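Local coordinates for VP4 CORE protein (Bluetongue virus, PDB 2JHP) that caps viral messenger RNA as a multifunctional enzyme of the inner core, with methyltransferase folds that bind S-adenosyl-L-homocysteine and separate guanine pockets, at residues A[431-436]-A[499-504]; A[469-474]-A[491-496]; A[515-520]-A[564-569]. All coordinates share one frame; numbering follows the deposited sequence.

Contact 1. Residues A[431-436]-A[499-504]; sequences SVIATA and FAVSLK
A434 and S502 pair across two antiparallel strands, 433-436 and 499-503. The strand axes run at 161° to each other and approach to 4.6 Å. Both belong to a seven-stranded mixed sheet with strand order 3-2-1-4-5-7-6. This order marks the class I S-adenosylmethionine-dependent methyltransferase fold, whose last strand inserts antiparallel between the fifth and the sixth. Segment 431-436 enters the fifth strand, and 499-503 is the inserted one. Two hydrogen-bonded pairs, A434 with S502 and A436 with A500, alternate with two non-hydrogen-bonded pairs, I433 with L503 and T435 with V501. A434 N donates to S502 O at 3.2 Å, and S502 N returns a bond to A434 O at 3.0 Å. A436 and A500 exchange a second such couple. Past the last pair, K504 N reaches V432 O at 2.9 Å.

I433, T435, V501 and L503 share one face. I433 and L503 lie side by side and point the same way. CG1 of I433 is anti to the backbone N (chi1 -176°), and CD1 beyond it meets L503 CD2 at 3.6 Å. V501 is bracketed in the same row, CG1 against I433 CG1 and CG2 against T435 CG2. T435 OG1 hydrogen-bonds to F410 N. Helix 114-128 packs on I433 and T435, and helix 470-480 on V501 and L503. The F499 ring lies about 4 Å from a bound guanine at its nearest atoms.

The other face is built of small residues. There A434 CB rests against S502 OG. A water joins the strands beside them: it donates to S431 O at 2.8 Å and accepts from S502 OG at 2.7 Å.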
ATOM      1  N   SER A 431      -8.281   5.389 -13.491  1.00 29.47           N
ATOM      2  CA  SER A 431      -7.113   5.340 -12.611  1.00 18.22           C
ATOM      3  C   SER A 431      -5.889   4.851 -13.375  1.00 19.39           C
ATOM      4  O   SER A 431      -6.024   4.110 -14.347  1.00 19.29           O
ATOM      5  CB  SER A 431      -7.390   4.452 -11.404  1.00 30.42           C
ATOM      6  OG  SER A 431      -6.232   4.316 -10.610  1.00 16.43           O
ATOM      7  N   VAL A 432      -4.702   5.283 -12.950  1.00 14.58           N
ATOM      8  CA  VAL A 432      -3.457   4.840 -13.581  1.00 20.27           C
ATOM      9  C   VAL A 432      -3.167   3.425 -13.133  1.00 10.99           C
ATOM     10  O   VAL A 432      -2.612   2.630 -13.884  1.00 11.39           O
ATOM     11  CB  VAL A 432      -2.249   5.744 -13.242  1.00 24.79           C
ATOM     12  CG1 VAL A 432      -0.977   5.193 -13.847  1.00 18.56           C
ATOM     13  CG2 VAL A 432      -2.479   7.164 -13.737  1.00 18.59           C
ATOM     14  N   ILE A 433      -3.538   3.140 -11.889  1.00 11.40           N
ATOM     15  CA  ILE A 433      -3.414   1.818 -11.290  1.00 15.88           C
ATOM     16  C   ILE A 433      -4.401   1.716 -10.147  1.00 44.70           C
ATOM     17  O   ILE A 433      -4.381   2.524  -9.213  1.00 14.56           O
ATOM     18  CB  ILE A 433      -1.963   1.469 -10.819  1.00 16.25           C
ATOM     19  CG1 ILE A 433      -1.928   0.023 -10.295  1.00 15.54           C
ATOM     20  CG2 ILE A 433      -1.437   2.474  -9.808  1.00-12.01           C
ATOM     21  CD1 ILE A 433      -0.543  -0.578 -10.153  1.00 20.84           C
ATOM     22  N   ALA A 434      -5.287   0.733 -10.239  1.00 16.59           N
ATOM     23  CA  ALA A 434      -6.283   0.507  -9.196  1.00 25.10           C
ATOM     24  C   ALA A 434      -6.387  -0.987  -8.878  1.00 19.17           C
ATOM     25  O   ALA A 434      -6.087  -1.834  -9.730  1.00 22.89           O
ATOM     26  CB  ALA A 434      -7.624   1.077  -9.625  1.00 10.05           C
ATOM     27  N   THR A 435      -6.769  -1.305  -7.647  1.00 17.60           N
ATOM     28  CA  THR A 435      -6.964  -2.699  -7.243  1.00 30.24           C
ATOM     29  C   THR A 435      -8.377  -2.950  -6.732  1.00 17.90           C
ATOM     30  O   THR A 435      -9.008  -2.059  -6.181  1.00 19.32           O
ATOM     31  CB  THR A 435      -5.982  -3.139  -6.138  1.00 30.01           C
ATOM     32  OG1 THR A 435      -6.129  -2.276  -5.008  1.00 35.65           O
ATOM     33  CG2 THR A 435      -4.551  -3.128  -6.632  1.00 42.01           C
ATOM     34  N   ALA A 436      -8.847  -4.176  -6.924  1.00 21.85           N
ATOM     35  CA  ALA A 436     -10.114  -4.620  -6.385  1.00 22.45           C
ATOM     36  C   ALA A 436     -10.014  -6.074  -5.941  1.00 25.02           C
ATOM     37  O   ALA A 436      -9.467  -6.926  -6.638  1.00 33.73           O
ATOM     38  CB  ALA A 436     -11.224  -4.449  -7.407  1.00 46.19           C
ATOM     39  N   PHE A 499      -6.613 -10.306  -6.059  1.00 12.11           N
ATOM     40  CA  PHE A 499      -6.903  -8.945  -6.507  1.00 16.58           C
ATOM     41  C   PHE A 499      -7.093  -8.866  -8.029  1.00 12.43           C
ATOM     42  O   PHE A 499      -6.446  -9.590  -8.803  1.00 17.47           O
ATOM     43  CB  PHE A 499      -5.809  -7.958  -6.062  1.00  9.27           C
ATOM     44  CG  PHE A 499      -5.676  -7.776  -4.546  1.00 20.22           C
ATOM     45  CD1 PHE A 499      -4.752  -8.513  -3.807  1.00 20.11           C
ATOM     46  CD2 PHE A 499      -6.433  -6.815  -3.868  1.00  7.03           C
ATOM     47  CE1 PHE A 499      -4.628  -8.308  -2.420  1.00 14.03           C
ATOM     48  CE2 PHE A 499      -6.299  -6.626  -2.510  1.00-10.29           C
ATOM     49  CZ  PHE A 499      -5.394  -7.377  -1.787  1.00-12.27           C
ATOM     50  N   ALA A 500      -8.000  -8.004  -8.464  1.00 31.69           N
ATOM     51  CA  ALA A 500      -7.954  -7.574  -9.848  1.00 12.65           C
ATOM     52  C   ALA A 500      -7.212  -6.262  -9.859  1.00 15.71           C
ATOM     53  O   ALA A 500      -7.349  -5.463  -8.927  1.00 19.45           O
ATOM     54  CB  ALA A 500      -9.369  -7.423 -10.488  1.00 -9.12           C
ATOM     55  N   VAL A 501      -6.411  -6.069 -10.906  1.00 21.65           N
ATOM     56  CA  VAL A 501      -5.652  -4.843 -11.093  1.00 12.70           C
ATOM     57  C   VAL A 501      -5.915  -4.269 -12.459  1.00 18.72           C
ATOM     58  O   VAL A 501      -5.877  -4.975 -13.475  1.00 19.28           O
ATOM     59  CB  VAL A 501      -4.139  -5.058 -10.943  1.00 26.37           C
ATOM     60  CG1 VAL A 501      -3.427  -3.735 -11.045  1.00  6.35           C
ATOM     61  CG2 VAL A 501      -3.809  -5.729  -9.621  1.00 10.39           C
ATOM     62  N   SER A 502      -6.166  -2.970 -12.473  1.00 -9.94           N
ATOM     63  CA  SER A 502      -6.337  -2.221 -13.708  1.00 -1.31           C
ATOM     64  C   SER A 502      -5.130  -1.320 -13.922  1.00  9.56           C
ATOM     65  O   SER A 502      -4.639  -0.724 -12.978  1.00  9.31           O
ATOM     66  CB  SER A 502      -7.626  -1.399 -13.623  1.00-12.83           C
ATOM     67  OG  SER A 502      -7.590  -0.497 -12.524  1.00 12.91           O
ATOM     68  N   LEU A 503      -4.659  -1.217 -15.164  1.00 -9.81           N
ATOM     69  CA  LEU A 503      -3.472  -0.412 -15.492  1.00 10.61           C
ATOM     70  C   LEU A 503      -3.717   0.495 -16.689  1.00 11.84           C
ATOM     71  O   LEU A 503      -4.284   0.049 -17.684  1.00 19.50           O
ATOM     72  CB  LEU A 503      -2.278  -1.316 -15.799  1.00  4.25           C
ATOM     73  CG  LEU A 503      -1.715  -2.267 -14.753  1.00 14.35           C
ATOM     74  CD1 LEU A 503      -0.636  -3.129 -15.360  1.00  8.12           C
ATOM     75  CD2 LEU A 503      -1.143  -1.483 -13.608  1.00 17.39           C
ATOM     76  N   LYS A 504      -3.288   1.759 -16.593  1.00 18.12           N
ATOM     77  CA  LYS A 504      -3.299   2.670 -17.751  1.00 -3.84           C
ATOM     78  C   LYS A 504      -2.075   2.373 -18.621  1.00 -4.75           C
ATOM     79  O   LYS A 504      -1.112   3.133 -18.667  1.00 17.91           O
ATOM     80  CB  LYS A 504      -3.349   4.144 -17.334  1.00 11.79           C
ATOM     81  CG  LYS A 504      -3.829   5.080 -18.434  1.00 16.68           C
ATOM     82  CD  LYS A 504      -4.499   6.311 -17.855  1.00 11.08           C
ATOM     83  CE  LYS A 504      -5.129   7.169 -18.936  1.00127.29           C
ATOM     84  NZ  LYS A 504      -6.112   8.126 -18.364  1.00 54.32           N
TER
HETATM   85  O   HOH W   1      -7.486   1.839 -13.782  1.00  8.91           O

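Contact 2. Residues A[469-474]-A[491-496]; sequences DGNGAI and YDPAWA. With GUN (guanine), chain E.
I474 lays its CG2 methyl over one face of the Y491 ring, a CH-pi contact between two segments of the methyltransferase fold. CG2 stands 4.2 Å from the ring centroid, 26° off the ring normal, and CZ is its nearest ring atom. The two side chains run past each other in opposite directions. The side chain of N471 crosses that of Y491 at about a right angle, and its amide comes to the ring edge beside OH. P493 CB lies against the same asparagine. R63 of helix 59-64 touches Y491 and P493 from outside the pair.

A496 packs against the start of helix 470-480. Its CB is 3.4 Å from N471 N and also touches N471 CB. Its carbonyl oxygen comes to 3.0 Å from G470 CA, a CA-H...O contact. G470 has no side chain, which allows so close an approach. F117 of helix 114-128 packs on both A496 and I474.

Aspartates at the N-cap positions start both helices. D469 OD1 takes G472 N at 2.7 Å in a nearly straight bond, 175°. The donor is on the syn side of the carboxylate, somewhat out of its plane. D469 OD2 forms a salt bridge with R519. D492 OD1 accepts weak bonds from A494 N and W495 N, while its OD2 forms a salt bridge with R110.

The short helix 493-496 carries W495 into a guanine pocket. R114 makes a cation-pi contact with the indole, and Y446, which also hydrogen-bonds the guanine, meets it edge-to-face. The guanine itself approaches the indole edge near the ring plane, with its N2 2.8 Å from W495 NE1.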
ATOM      1  N   ASP A 469      -5.469 -10.029 -13.176  1.00 14.77           N
ATOM      2  CA  ASP A 469      -5.377 -10.449 -11.793  1.00 13.05           C
ATOM      3  C   ASP A 469      -4.018 -10.010 -11.285  1.00 14.83           C
ATOM      4  O   ASP A 469      -3.122  -9.744 -12.083  1.00 14.24           O
ATOM      5  CB  ASP A 469      -5.592 -11.959 -11.631  1.00 11.75           C
ATOM      6  CG  ASP A 469      -4.493 -12.790 -12.265  1.00 11.14           C
ATOM      7  OD1 ASP A 469      -3.306 -12.565 -11.943  1.00 22.48           O
ATOM      8  OD2 ASP A 469      -4.813 -13.698 -13.072  1.00 23.54           O
ATOM      9  N   GLY A 470      -3.873  -9.933  -9.961  1.00 12.21           N
ATOM     10  CA  GLY A 470      -2.660  -9.428  -9.329  1.00  5.44           C
ATOM     11  C   GLY A 470      -1.362 -10.039  -9.824  1.00 10.95           C
ATOM     12  O   GLY A 470      -0.378  -9.325 -10.045  1.00 16.23           O
ATOM     13  N   ASN A 471      -1.350 -11.358  -9.983  1.00 12.14           N
ATOM     14  CA  ASN A 471      -0.143 -12.027 -10.434  1.00  9.15           C
ATOM     15  C   ASN A 471       0.175 -11.680 -11.880  1.00 13.55           C
ATOM     16  O   ASN A 471       1.330 -11.428 -12.213  1.00 12.98           O
ATOM     17  CB  ASN A 471      -0.243 -13.540 -10.265  1.00 -9.86           C
ATOM     18  CG  ASN A 471       1.109 -14.249 -10.469  1.00 -6.10           C
ATOM     19  OD1 ASN A 471       1.156 -15.349 -10.985  1.00  8.28           O
ATOM     20  ND2 ASN A 471       2.178 -13.636 -10.019  1.00 11.73           N
ATOM     21  N   GLY A 472      -0.863 -11.655 -12.719  1.00 14.95           N
ATOM     22  CA  GLY A 472      -0.754 -11.208 -14.102  1.00 16.15           C
ATOM     23  C   GLY A 472      -0.201  -9.798 -14.171  1.00 16.50           C
ATOM     24  O   GLY A 472       0.702  -9.508 -14.960  1.00 16.17           O
ATOM     25  N   ALA A 473      -0.731  -8.937 -13.310  1.00 12.79           N
ATOM     26  CA  ALA A 473      -0.351  -7.539 -13.243  1.00 11.04           C
ATOM     27  C   ALA A 473       1.123  -7.376 -12.938  1.00 13.95           C
ATOM     28  O   ALA A 473       1.788  -6.532 -13.543  1.00 13.25           O
ATOM     29  CB  ALA A 473      -1.184  -6.824 -12.213  1.00 14.21           C
ATOM     30  N   ILE A 474       1.636  -8.184 -12.016  1.00  7.80           N
ATOM     31  CA  ILE A 474       3.044  -8.120 -11.641  1.00 10.51           C
ATOM     32  C   ILE A 474       3.936  -8.617 -12.788  1.00 11.82           C
ATOM     33  O   ILE A 474       4.932  -7.990 -13.125  1.00 14.18           O
ATOM     34  CB  ILE A 474       3.315  -8.895 -10.335  1.00  7.72           C
ATOM     35  CG1 ILE A 474       2.666  -8.182  -9.129  1.00 20.24           C
ATOM     36  CG2 ILE A 474       4.810  -9.141 -10.136  1.00  9.40           C
ATOM     37  CD1 ILE A 474       3.444  -6.985  -8.515  1.00 10.71           C
ATOM     38  N   TYR A 491       7.352 -12.401  -3.745  1.00 26.51           N
ATOM     39  CA  TYR A 491       5.941 -12.183  -3.514  1.00  8.20           C
ATOM     40  C   TYR A 491       5.186 -13.503  -3.648  1.00  9.74           C
ATOM     41  O   TYR A 491       5.734 -14.514  -4.074  1.00 19.20           O
ATOM     42  CB  TYR A 491       5.384 -11.115  -4.456  1.00-10.46           C
ATOM     43  CG  TYR A 491       5.188 -11.601  -5.857  1.00  9.69           C
ATOM     44  CD1 TYR A 491       3.910 -11.803  -6.363  1.00 15.63           C
ATOM     45  CD2 TYR A 491       6.273 -11.883  -6.677  1.00-10.15           C
ATOM     46  CE1 TYR A 491       3.718 -12.257  -7.655  1.00  4.26           C
ATOM     47  CE2 TYR A 491       6.094 -12.343  -7.956  1.00  4.43           C
ATOM     48  CZ  TYR A 491       4.815 -12.523  -8.452  1.00 12.14           C
ATOM     49  OH  TYR A 491       4.634 -12.978  -9.742  1.00 12.90           O
ATOM     50  N   ASP A 492       3.915 -13.464  -3.286  1.00 19.46           N
ATOM     51  CA  ASP A 492       3.108 -14.648  -3.192  1.00 14.31           C
ATOM     52  C   ASP A 492       2.033 -14.591  -4.280  1.00  8.86           C
ATOM     53  O   ASP A 492       1.084 -13.810  -4.201  1.00 16.66           O
ATOM     54  CB  ASP A 492       2.546 -14.739  -1.759  1.00 15.30           C
ATOM     55  CG  ASP A 492       1.484 -15.799  -1.590  1.00 33.81           C
ATOM     56  OD1 ASP A 492       1.196 -16.585  -2.524  1.00 14.51           O
ATOM     57  OD2 ASP A 492       0.914 -15.832  -0.481  1.00 20.58           O
ATOM     58  N   PRO A 493       2.220 -15.396  -5.337  1.00 12.53           N
ATOM     59  CA  PRO A 493       1.290 -15.397  -6.474  1.00 12.09           C
ATOM     60  C   PRO A 493      -0.185 -15.666  -6.118  1.00 15.07           C
ATOM     61  O   PRO A 493      -1.079 -15.039  -6.703  1.00 23.26           O
ATOM     62  CB  PRO A 493       1.881 -16.467  -7.398  1.00 17.83           C
ATOM     63  CG  PRO A 493       3.372 -16.437  -7.061  1.00  0.47           C
ATOM     64  CD  PRO A 493       3.359 -16.307  -5.568  1.00 13.64           C
ATOM     65  N   ALA A 494      -0.436 -16.564  -5.168  1.00  9.29           N
ATOM     66  CA  ALA A 494      -1.801 -16.832  -4.705  1.00 12.13           C
ATOM     67  C   ALA A 494      -2.456 -15.572  -4.116  1.00 10.49           C
ATOM     68  O   ALA A 494      -3.606 -15.241  -4.427  1.00 16.64           O
ATOM     69  CB  ALA A 494      -1.802 -17.953  -3.693  1.00 30.37           C
ATOM     70  N   TRP A 495      -1.705 -14.870  -3.276  1.00 13.22           N
ATOM     71  CA  TRP A 495      -2.167 -13.641  -2.680  1.00 13.25           C
ATOM     72  C   TRP A 495      -2.500 -12.612  -3.753  1.00 38.05           C
ATOM     73  O   TRP A 495      -3.612 -12.095  -3.794  1.00 18.80           O
ATOM     74  CB  TRP A 495      -1.121 -13.095  -1.702  1.00  9.36           C
ATOM     75  CG  TRP A 495      -1.545 -11.804  -1.111  1.00 18.10           C
ATOM     76  CD1 TRP A 495      -1.043 -10.567  -1.401  1.00  6.53           C
ATOM     77  CD2 TRP A 495      -2.601 -11.599  -0.160  1.00 11.93           C
ATOM     78  NE1 TRP A 495      -1.709  -9.609  -0.676  1.00 15.64           N
ATOM     79  CE2 TRP A 495      -2.660 -10.213   0.102  1.00 15.08           C
ATOM     80  CE3 TRP A 495      -3.474 -12.454   0.524  1.00 24.89           C
ATOM     81  CZ2 TRP A 495      -3.576  -9.653   1.010  1.00 12.19           C
ATOM     82  CZ3 TRP A 495      -4.384 -11.902   1.428  1.00  8.53           C
ATOM     83  CH2 TRP A 495      -4.431 -10.513   1.656  1.00 12.91           C
ATOM     84  N   ALA A 496      -1.528 -12.328  -4.619  1.00 16.92           N
ATOM     85  CA  ALA A 496      -1.692 -11.416  -5.755  1.00 15.18           C
ATOM     86  C   ALA A 496      -2.979 -11.726  -6.521  1.00 16.72           C
ATOM     87  O   ALA A 496      -3.709 -10.823  -6.895  1.00 21.43           O
ATOM     88  CB  ALA A 496      -0.475 -11.495  -6.674  1.00 13.36           C
TER
HETATM   89  N9  GUN E1648       0.769  -3.200   1.617  1.00127.74           N
HETATM   90  C8  GUN E1648       0.078  -2.440   2.466  1.00 89.91           C
HETATM   91  N7  GUN E1648      -1.169  -2.908   2.559  1.00109.04           N
HETATM   92  C5  GUN E1648      -1.278  -3.976   1.768  1.00119.52           C
HETATM   93  C6  GUN E1648      -2.323  -4.852   1.472  1.00 82.38           C
HETATM   94  O6  GUN E1648      -3.430  -4.711   1.990  1.00107.82           O
HETATM   95  N1  GUN E1648      -2.101  -5.904   0.573  1.00 61.64           N
HETATM   96  C2  GUN E1648      -0.828  -6.035  -0.004  1.00 22.19           C
HETATM   97  N2  GUN E1648      -0.582  -7.013  -0.853  1.00 50.40           N
HETATM   98  N3  GUN E1648       0.155  -5.170   0.305  1.00 50.39           N
HETATM   99  C4  GUN E1648      -0.038  -4.159   1.167  1.00119.15           C

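Contact 3. Residues A[515-520]-A[564-569]; sequences ISLCRF and YVTDLF
T566 reaches across to L517 and F520 and joins two loops that run roughly antiparallel, the second leading into helix 568-576. Its CB lies 3.6 Å from L517 O. There the side chain forks. OG1 is anti to the backbone N (chi1 -164°) and donates a hydrogen bond to L517 O at 2.6 Å. The C=O...OG1 angle is 130°, and OG1 lies only a little out of the carbonyl plane. OG1 also touches L517 CD1, which goes on to meet D567 O and CB. The other branch, CG2, comes to the edge of the F520 ring, 3.9 Å from CE2 and nearly as close to CZ. The same phenyl turns its edge to the face of Y564. This is a T-shaped pair with centroids 6.0 Å apart and planes at 78°.

R519 holds the turn of 515-517 from within. NE donates to I515 O at 2.8 Å and NH2 to S516 O at 3.0 Å, both acceptors close to the guanidinium plane.

D567 is the N-cap of helix 568-576, bonding W570 N through OD2. The same OD2 forms a salt bridge with R466 of strand 466-469, and OD1 is hydrogen-bonded to S461 OG. W570 and W571 of that helix pack on L517. M457 of helix 453-460 lies against T566, and F476 and W479 of helix 470-480 lie against S516.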
ATOM      1  N   ILE A 515       2.594 -14.566 -20.673  1.00 36.59           N
ATOM      2  CA  ILE A 515       2.185 -15.125 -19.383  1.00 29.24           C
ATOM      3  C   ILE A 515       1.296 -14.183 -18.559  1.00  7.90           C
ATOM      4  O   ILE A 515       0.317 -14.618 -17.955  1.00 12.04           O
ATOM      5  CB  ILE A 515       3.441 -15.589 -18.583  1.00 37.97           C
ATOM      6  CG1 ILE A 515       3.677 -17.078 -18.792  1.00 34.88           C
ATOM      7  CG2 ILE A 515       3.318 -15.342 -17.093  1.00  8.15           C
ATOM      8  CD1 ILE A 515       5.110 -17.478 -18.597  1.00 24.81           C
ATOM      9  N   SER A 516       1.642 -12.894 -18.561  1.00 -7.30           N
ATOM     10  CA  SER A 516       0.873 -11.850 -17.895  1.00  7.82           C
ATOM     11  C   SER A 516      -0.601 -11.932 -18.271  1.00 21.34           C
ATOM     12  O   SER A 516      -1.479 -11.723 -17.445  1.00 16.80           O
ATOM     13  CB  SER A 516       1.446 -10.479 -18.274  1.00 -3.63           C
ATOM     14  OG  SER A 516       1.351 -10.237 -19.665  1.00 12.39           O
ATOM     15  N   LEU A 517      -0.852 -12.239 -19.538  1.00 11.66           N
ATOM     16  CA  LEU A 517      -2.200 -12.403 -20.055  1.00 14.16           C
ATOM     17  C   LEU A 517      -2.734 -13.836 -19.834  1.00 15.25           C
ATOM     18  O   LEU A 517      -3.846 -14.015 -19.338  1.00 25.92           O
ATOM     19  CB  LEU A 517      -2.213 -12.033 -21.544  1.00 15.64           C
ATOM     20  CG  LEU A 517      -3.518 -12.096 -22.338  1.00 27.38           C
ATOM     21  CD1 LEU A 517      -4.501 -11.035 -21.861  1.00 23.36           C
ATOM     22  CD2 LEU A 517      -3.244 -11.969 -23.848  1.00  8.90           C
ATOM     23  N   CYS A 518      -1.920 -14.835 -20.187  1.00 14.39           N
ATOM     24  CA  CYS A 518      -2.371 -16.212 -20.356  1.00 10.24           C
ATOM     25  C   CYS A 518      -1.674 -17.211 -19.449  1.00 22.42           C
ATOM     26  O   CYS A 518      -0.507 -17.549 -19.648  1.00 32.07           O
ATOM     27  CB  CYS A 518      -2.213 -16.647 -21.817  1.00 19.29           C
ATOM     28  SG  CYS A 518      -3.127 -15.628 -22.980  1.00 17.51           S
ATOM     29  N   ARG A 519      -2.414 -17.677 -18.447  1.00 18.99           N
ATOM     30  CA  ARG A 519      -1.973 -18.775 -17.597  1.00 14.08           C
ATOM     31  C   ARG A 519      -3.052 -19.858 -17.595  1.00 13.34           C
ATOM     32  O   ARG A 519      -2.816 -20.961 -18.075  1.00 11.54           O
ATOM     33  CB  ARG A 519      -1.612 -18.270 -16.193  1.00  4.23           C
ATOM     34  CG  ARG A 519      -0.274 -17.480 -16.163  1.00 -9.34           C
ATOM     35  CD  ARG A 519      -0.224 -16.386 -15.108  1.00 16.13           C
ATOM     36  NE  ARG A 519      -0.956 -15.199 -15.546  1.00-10.48           N
ATOM     37  CZ  ARG A 519      -2.021 -14.695 -14.933  1.00  6.21           C
ATOM     38  NH1 ARG A 519      -2.483 -15.253 -13.812  1.00-12.60           N
ATOM     39  NH2 ARG A 519      -2.614 -13.619 -15.433  1.00-11.37           N
ATOM     40  N   PHE A 520      -4.240 -19.510 -17.095  1.00 -7.66           N
ATOM     41  CA  PHE A 520      -5.451 -20.351 -17.105  1.00 18.26           C
ATOM     42  C   PHE A 520      -5.257 -21.695 -16.410  1.00 18.31           C
ATOM     43  O   PHE A 520      -5.737 -22.739 -16.883  1.00 17.50           O
ATOM     44  CB  PHE A 520      -6.001 -20.540 -18.525  1.00 39.19           C
ATOM     45  CG  PHE A 520      -6.288 -19.256 -19.240  1.00 15.63           C
ATOM     46  CD1 PHE A 520      -5.618 -18.942 -20.417  1.00 31.57           C
ATOM     47  CD2 PHE A 520      -7.228 -18.351 -18.737  1.00 20.20           C
ATOM     48  CE1 PHE A 520      -5.877 -17.759 -21.085  1.00  8.75           C
ATOM     49  CE2 PHE A 520      -7.487 -17.159 -19.392  1.00 33.76           C
ATOM     50  CZ  PHE A 520      -6.811 -16.865 -20.572  1.00 11.70           C
ATOM     51  N   TYR A 564     -11.106 -16.752 -13.045  1.00 26.00           N
ATOM     52  CA  TYR A 564     -10.017 -15.993 -13.705  1.00 15.11           C
ATOM     53  C   TYR A 564     -10.298 -14.514 -13.921  1.00 17.67           C
ATOM     54  O   TYR A 564     -11.450 -14.100 -14.082  1.00 18.76           O
ATOM     55  CB  TYR A 564      -9.607 -16.638 -15.042  1.00  3.83           C
ATOM     56  CG  TYR A 564      -9.391 -18.128 -14.913  1.00-10.96           C
ATOM     57  CD1 TYR A 564     -10.389 -19.030 -15.293  1.00 58.27           C
ATOM     58  CD2 TYR A 564      -8.213 -18.639 -14.350  1.00 -9.34           C
ATOM     59  CE1 TYR A 564     -10.210 -20.386 -15.144  1.00 14.58           C
ATOM     60  CE2 TYR A 564      -8.034 -20.025 -14.213  1.00-12.09           C
ATOM     61  CZ  TYR A 564      -9.034 -20.871 -14.609  1.00 46.74           C
ATOM     62  OH  TYR A 564      -8.836 -22.209 -14.462  1.00 22.57           O
ATOM     63  N   VAL A 565      -9.219 -13.733 -13.907  1.00 16.60           N
ATOM     64  CA  VAL A 565      -9.245 -12.339 -14.359  1.00 16.81           C
ATOM     65  C   VAL A 565      -8.141 -12.114 -15.377  1.00 27.28           C
ATOM     66  O   VAL A 565      -6.969 -12.061 -15.021  1.00 26.08           O
ATOM     67  CB  VAL A 565      -9.041 -11.332 -13.195  1.00 14.30           C
ATOM     68  CG1 VAL A 565      -9.074  -9.904 -13.726  1.00 11.88           C
ATOM     69  CG2 VAL A 565     -10.091 -11.536 -12.103  1.00 13.26           C
ATOM     70  N   THR A 566      -8.513 -11.996 -16.643  1.00 30.66           N
ATOM     71  CA  THR A 566      -7.560 -11.607 -17.688  1.00 27.74           C
ATOM     72  C   THR A 566      -8.156 -10.515 -18.580  1.00 27.64           C
ATOM     73  O   THR A 566      -9.335 -10.184 -18.442  1.00 14.30           O
ATOM     74  CB  THR A 566      -7.092 -12.818 -18.519  1.00 27.37           C
ATOM     75  OG1 THR A 566      -5.919 -12.467 -19.264  1.00 46.55           O
ATOM     76  CG2 THR A 566      -8.202 -13.300 -19.476  1.00 -4.04           C
ATOM     77  N   ASP A 567      -7.345  -9.964 -19.489  1.00  4.64           N
ATOM     78  CA  ASP A 567      -7.750  -8.805 -20.306  1.00 -6.18           C
ATOM     79  C   ASP A 567      -8.414  -9.222 -21.620  1.00  8.07           C
ATOM     80  O   ASP A 567      -7.755  -9.709 -22.539  1.00 17.20           O
ATOM     81  CB  ASP A 567      -6.569  -7.842 -20.534  1.00 -6.81           C
ATOM     82  CG  ASP A 567      -7.006  -6.499 -21.135  1.00 14.12           C
ATOM     83  OD1 ASP A 567      -7.908  -5.850 -20.571  1.00 32.95           O
ATOM     84  OD2 ASP A 567      -6.441  -6.071 -22.166  1.00  5.36           O
ATOM     85  N   LEU A 568      -9.727  -9.015 -21.692  1.00 18.83           N
ATOM     86  CA  LEU A 568     -10.509  -9.317 -22.889  1.00  4.09           C
ATOM     87  C   LEU A 568     -10.017  -8.587 -24.131  1.00 23.03           C
ATOM     88  O   LEU A 568      -9.840  -9.195 -25.180  1.00  6.94           O
ATOM     89  CB  LEU A 568     -11.996  -9.024 -22.665  1.00 -5.53           C
ATOM     90  CG  LEU A 568     -12.788 -10.068 -21.869  1.00  7.81           C
ATOM     91  CD1 LEU A 568     -14.261  -9.696 -21.868  1.00  3.58           C
ATOM     92  CD2 LEU A 568     -12.601 -11.472 -22.439  1.00 -7.45           C
ATOM     93  N   PHE A 569      -9.793  -7.285 -24.011  1.00  6.59           N
ATOM     94  CA  PHE A 569      -9.408  -6.475 -25.170  1.00 18.86           C
ATOM     95  C   PHE A 569      -8.116  -6.981 -25.798  1.00  3.44           C
ATOM     96  O   PHE A 569      -8.054  -7.224 -26.989  1.00 -7.83           O
ATOM     97  CB  PHE A 569      -9.244  -5.010 -24.780  1.00 24.17           C
ATOM     98  CG  PHE A 569      -9.841  -4.066 -25.762  1.00-12.98           C
ATOM     99  CD1 PHE A 569     -10.859  -3.195 -25.384  1.00 40.07           C
ATOM    100  CD2 PHE A 569      -9.409  -4.062 -27.073  1.00 83.71           C
ATOM    101  CE1 PHE A 569     -11.429  -2.328 -26.308  1.00 10.28           C
ATOM    102  CE2 PHE A 569      -9.962  -3.211 -27.981  1.00-12.56           C
ATOM    103  CZ  PHE A 569     -10.974  -2.333 -27.608  1.00 23.39           C
TER

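Overall arrangement
From the N terminus, the chain passes helix 421-430 and enters contact 1 at 431-436. It then runs through helix 453-460 and strand 466-469 to open contact 2 at 469-474. Contact 2 closes first, at 491-496. Contact 1 closes three residues later, at 499-504, so its loop encloses that of contact 2. The two also meet directly, F499 O taking a probable hydrogen bond from G470 N. Contact 3 follows in series, opening at 515-520 and closing at 564-569. It ties the loops before helices 523-533 and 568-576 together beside edge strand 466-469. There D469 N and V565 O probably hydrogen-bond, and V565 also packs on A500 of contact 1.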